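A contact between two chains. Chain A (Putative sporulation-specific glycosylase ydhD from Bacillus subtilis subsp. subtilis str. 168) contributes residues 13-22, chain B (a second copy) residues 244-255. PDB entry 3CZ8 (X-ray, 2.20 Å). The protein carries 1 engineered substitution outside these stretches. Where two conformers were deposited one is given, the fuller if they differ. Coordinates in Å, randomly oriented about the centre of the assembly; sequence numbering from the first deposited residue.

Chain A (13-22) FYVLRNPDLD
Chain B 244-255: QNAIERAMRYQA

A strand laid along a helix can combine apolar packing with polar bonds, and this contact between two copies of one protein is a compact example. Residues 13-17 of chain A form the end of a strand, with phi/psi of -127/152 at Tyr A14, -111/95 at Leu A16 and -59/141 at Arg A17; residues 244-252 of chain B form the end of a helix. Their N-to-C directions differ by 34°, and the axes approach to 8.4 Å. The two backbones converge as they run: Tyr A14 CA lies 10.1 Å from Asn B245 CA, whereas Leu A16 CA lies 5.8 Å from Arg B252 CA. After the strand, Asn A18 turns the chain, its O accepting from Leu A21 N at 3.1 Å and its OD1 from Asp A20 N at 3.2 Å. Together the stretches bury 464 Å².

Van der Waals packing fills the middle, carbon against carbon and against backbone carbonyl oxygens. Strand alternation leaves Phe A13 and Val A15 out of reach, while Leu A16 (chi1 m, chi2 140°) rests on the helix: CD2 sits 3.4 Å from Glu B248 O and 3.8 Å from Arg B252 CB, and CD1 is 3.8 Å from Glu B248 CB. Pro A19, its ring C-gamma endo, packs beyond the strand, with CB 3.4 Å from Arg B252 O and CG 4.2 Å from Gln B254 CG.

Where the backbones are farther apart, a long aromatic side chain spans the gap. Tyr A14 (chi1 p, chi2 105°) points toward the helix and donates from OH to Glu B248 OE1 at 2.8 Å, the carboxylate oxygen lying at the ring edge, near its plane. Glu B248 (m, t, chi3 -8°) is held by its own helix: Asn B245 ND2 donates to OE1 at 2.9 Å and Gln B244 NE2 to OE2 at 3.0 Å. A water extends the network, donating to Tyr A14 OH at 2.9 Å and Asn B245 O at 3.3 Å while accepting from Arg B249 NE at 2.9 Å.

Charge pairing marks the other end. Arg B252 (t, p, t, chi4 92°) extends along chain A, its CD 3.4 Å from Arg A17 O; Arg A17 CB lies over one guanidinium face, 4.2 Å from Arg B252 NE. Arg B252 forms a salt bridge with Asp A22 (chi1 p), NH2 to OD1 at 2.9 Å. The hydrogen bonds from NH2 and from NH1, the latter 3.0 Å from Asp A22 OD1, are both weak, with angles near 120°: one oxygen serves both nitrogens, so neither N-H points straight at it; opposite charge favours the pairing all the same, though Asp A22 is poorly ordered.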

# COMPACT_ATOMS: atom_id res chain seq x y z
N PHE A 13 4.84 9.85 -3.06
CA PHE A 13 4.06 10.92 -2.45
C PHE A 13 3.49 11.83 -3.54
O PHE A 13 4.22 12.33 -4.39
CB PHE A 13 4.95 11.71 -1.49
CG PHE A 13 4.22 12.75 -0.68
CD1 PHE A 13 4.27 14.10 -1.05
CD2 PHE A 13 3.49 12.39 0.45
CE1 PHE A 13 3.61 15.07 -0.30
CE2 PHE A 13 2.83 13.35 1.21
CZ PHE A 13 2.89 14.69 0.84
N TYR A 14 2.18 12.04 -3.52
CA TYR A 14 1.54 12.79 -4.60
C TYR A 14 0.69 13.94 -4.12
O TYR A 14 0.16 13.92 -3.01
CB TYR A 14 0.79 11.85 -5.57
CG TYR A 14 -0.61 11.45 -5.15
CD1 TYR A 14 -1.73 12.02 -5.75
CD2 TYR A 14 -0.82 10.49 -4.16
CE1 TYR A 14 -3.01 11.65 -5.38
CE2 TYR A 14 -2.11 10.11 -3.77
CZ TYR A 14 -3.20 10.71 -4.39
OH TYR A 14 -4.48 10.36 -4.03
N VAL A 15 0.59 14.96 -4.96
CA VAL A 15 -0.01 16.23 -4.57
C VAL A 15 -1.45 16.36 -5.09
O VAL A 15 -1.70 16.18 -6.29
CB VAL A 15 0.90 17.41 -5.03
CG1 VAL A 15 0.23 18.75 -4.82
CG2 VAL A 15 2.22 17.38 -4.27
N LEU A 16 -2.37 16.65 -4.18
CA LEU A 16 -3.79 16.85 -4.48
C LEU A 16 -4.13 18.32 -4.27
O LEU A 16 -4.40 18.73 -3.14
CB LEU A 16 -4.66 16.00 -3.55
CG LEU A 16 -4.56 14.48 -3.70
CD1 LEU A 16 -4.59 13.81 -2.34
CD2 LEU A 16 -5.65 13.94 -4.60
N ARG A 17 -4.09 19.10 -5.35
CA ARG A 17 -4.23 20.55 -5.26
C ARG A 17 -5.54 21.02 -4.63
O ARG A 17 -6.59 20.40 -4.84
CB ARG A 17 -4.03 21.20 -6.64
CG ARG A 17 -4.05 22.72 -6.60
CD ARG A 17 -3.97 23.37 -7.96
NE ARG A 17 -2.64 23.92 -8.17
CZ ARG A 17 -2.34 24.85 -9.07
NH1 ARG A 17 -3.29 25.35 -9.86
NH2 ARG A 17 -1.09 25.29 -9.17
N ASN A 18 -5.44 22.07 -3.81
CA ASN A 18 -6.58 22.89 -3.40
C ASN A 18 -7.41 23.26 -4.63
O ASN A 18 -6.92 23.96 -5.52
CB ASN A 18 -6.04 24.17 -2.72
CG ASN A 18 -7.12 25.03 -2.08
OD1 ASN A 18 -8.31 24.89 -2.34
ND2 ASN A 18 -6.69 25.95 -1.24
N PRO A 19 -8.67 22.76 -4.70
CA PRO A 19 -9.54 22.94 -5.87
C PRO A 19 -9.93 24.40 -6.15
O PRO A 19 -10.27 24.74 -7.28
CB PRO A 19 -10.79 22.12 -5.51
CG PRO A 19 -10.78 22.04 -4.03
CD PRO A 19 -9.34 21.98 -3.64
N ASP A 20 -9.84 25.24 -5.12
CA ASP A 20 -10.11 26.67 -5.23
C ASP A 20 -9.06 27.45 -6.04
O ASP A 20 -9.29 28.61 -6.40
CB ASP A 20 -10.23 27.28 -3.82
CG ASP A 20 -11.38 26.69 -3.03
OD1 ASP A 20 -11.50 27.01 -1.82
OD2 ASP A 20 -12.16 25.91 -3.60
N LEU A 21 -7.93 26.81 -6.35
CA LEU A 21 -6.81 27.48 -7.00
C LEU A 21 -6.72 27.26 -8.52
O LEU A 21 -5.99 27.99 -9.20
CB LEU A 21 -5.48 27.10 -6.33
CG LEU A 21 -5.25 27.42 -4.85
CD1 LEU A 21 -3.83 27.07 -4.46
CD2 LEU A 21 -5.55 28.89 -4.50
N ASP A 22 -7.44 26.27 -9.04
CA ASP A 22 -7.38 25.98 -10.48
C ASP A 22 -8.59 26.49 -11.27
O ASP A 22 -8.52 26.68 -12.48
CB ASP A 22 -7.13 24.49 -10.76
CG ASP A 22 -8.02 23.56 -9.93
OD1 ASP A 22 -7.47 22.63 -9.30
OD2 ASP A 22 -9.26 23.74 -9.92
N GLN B 244 -8.42 4.28 -0.71
CA GLN B 244 -8.13 5.59 -0.12
C GLN B 244 -7.78 6.62 -1.20
O GLN B 244 -8.22 7.76 -1.12
CB GLN B 244 -7.03 5.51 0.94
CG GLN B 244 -6.90 6.78 1.78
CD GLN B 244 -5.89 6.65 2.89
OE1 GLN B 244 -5.81 5.62 3.55
NE2 GLN B 244 -5.10 7.70 3.10
N ASN B 245 -7.01 6.20 -2.21
CA ASN B 245 -6.72 7.04 -3.38
C ASN B 245 -7.97 7.53 -4.11
O ASN B 245 -7.98 8.64 -4.65
CB ASN B 245 -5.81 6.32 -4.38
CG ASN B 245 -4.38 6.13 -3.89
OD1 ASN B 245 -3.66 5.26 -4.39
ND2 ASN B 245 -3.96 6.92 -2.90
N ALA B 246 -9.01 6.70 -4.13
CA ALA B 246 -10.30 7.07 -4.72
C ALA B 246 -11.00 8.15 -3.91
O ALA B 246 -11.53 9.10 -4.48
CB ALA B 246 -11.20 5.85 -4.90
N ILE B 247 -10.99 7.99 -2.59
CA ILE B 247 -11.50 9.02 -1.68
C ILE B 247 -10.77 10.35 -1.89
O ILE B 247 -11.41 11.39 -2.06
CB ILE B 247 -11.38 8.56 -0.19
CG1 ILE B 247 -12.27 7.34 0.08
CG2 ILE B 247 -11.67 9.72 0.80
CD1 ILE B 247 -13.77 7.56 -0.12
N GLU B 248 -9.44 10.28 -1.92
CA GLU B 248 -8.55 11.44 -2.06
C GLU B 248 -8.78 12.17 -3.40
O GLU B 248 -8.77 13.40 -3.45
CB GLU B 248 -7.09 11.00 -1.93
CG GLU B 248 -6.68 10.58 -0.51
CD GLU B 248 -5.46 9.65 -0.46
OE1 GLU B 248 -4.98 9.19 -1.51
OE2 GLU B 248 -4.97 9.39 0.66
N ARG B 249 -9.00 11.39 -4.45
CA ARG B 249 -9.31 11.90 -5.78
C ARG B 249 -10.66 12.62 -5.79
O ARG B 249 -10.84 13.61 -6.49
CB ARG B 249 -9.28 10.76 -6.79
CG ARG B 249 -8.54 11.07 -8.07
CD ARG B 249 -8.22 9.80 -8.87
NE ARG B 249 -6.80 9.43 -8.80
CZ ARG B 249 -6.11 8.88 -9.80
NH1 ARG B 249 -6.70 8.64 -10.97
NH2 ARG B 249 -4.83 8.58 -9.64
N ALA B 250 -11.61 12.13 -4.99
CA ALA B 250 -12.93 12.74 -4.89
C ALA B 250 -12.96 14.05 -4.09
O ALA B 250 -13.84 14.88 -4.31
CB ALA B 250 -13.95 11.75 -4.32
N MET B 251 -12.01 14.23 -3.17
CA MET B 251 -11.90 15.49 -2.41
C MET B 251 -11.31 16.58 -3.29
O MET B 251 -11.75 17.74 -3.24
CB MET B 251 -11.01 15.33 -1.18
CG MET B 251 -11.37 14.20 -0.25
SD MET B 251 -10.40 14.23 1.27
CE MET B 251 -8.78 14.82 0.73
N ARG B 252 -10.31 16.19 -4.07
CA ARG B 252 -9.59 17.05 -5.01
C ARG B 252 -10.51 17.67 -6.05
O ARG B 252 -10.43 18.87 -6.32
CB ARG B 252 -8.47 16.23 -5.68
CG ARG B 252 -8.00 16.70 -7.05
CD ARG B 252 -6.97 17.80 -6.95
NE ARG B 252 -6.61 18.34 -8.26
CZ ARG B 252 -7.21 19.38 -8.83
NH1 ARG B 252 -6.80 19.80 -10.02
NH2 ARG B 252 -8.22 20.00 -8.22
N TYR B 253 -11.41 16.86 -6.60
CA TYR B 253 -12.31 17.30 -7.66
C TYR B 253 -13.71 17.60 -7.14
O TYR B 253 -14.64 17.76 -7.93
CB TYR B 253 -12.38 16.27 -8.77
CG TYR B 253 -11.08 16.05 -9.51
CD1 TYR B 253 -10.63 16.97 -10.47
CD2 TYR B 253 -10.30 14.92 -9.28
CE1 TYR B 253 -9.44 16.76 -11.16
CE2 TYR B 253 -9.10 14.71 -9.96
CZ TYR B 253 -8.69 15.63 -10.91
OH TYR B 253 -7.51 15.43 -11.60
N GLN B 254 -13.83 17.67 -5.80
CA GLN B 254 -15.09 17.90 -5.08
C GLN B 254 -16.28 17.14 -5.66
O GLN B 254 -17.40 17.66 -5.79
CB GLN B 254 -15.37 19.40 -4.91
CG GLN B 254 -14.50 20.09 -3.85
CD GLN B 254 -14.80 19.63 -2.43
OE1 GLN B 254 -15.94 19.71 -1.97
NE2 GLN B 254 -13.78 19.15 -1.72
N ALA B 255 -16.02 15.87 -6.00
CA ALA B 255 -17.02 14.97 -6.56
C ALA B 255 -17.78 14.26 -5.44
O ALA B 255 -17.16 13.72 -4.52
CB ALA B 255 -16.35 13.96 -7.49
O HOH W 1 -5.27 8.95 -6.44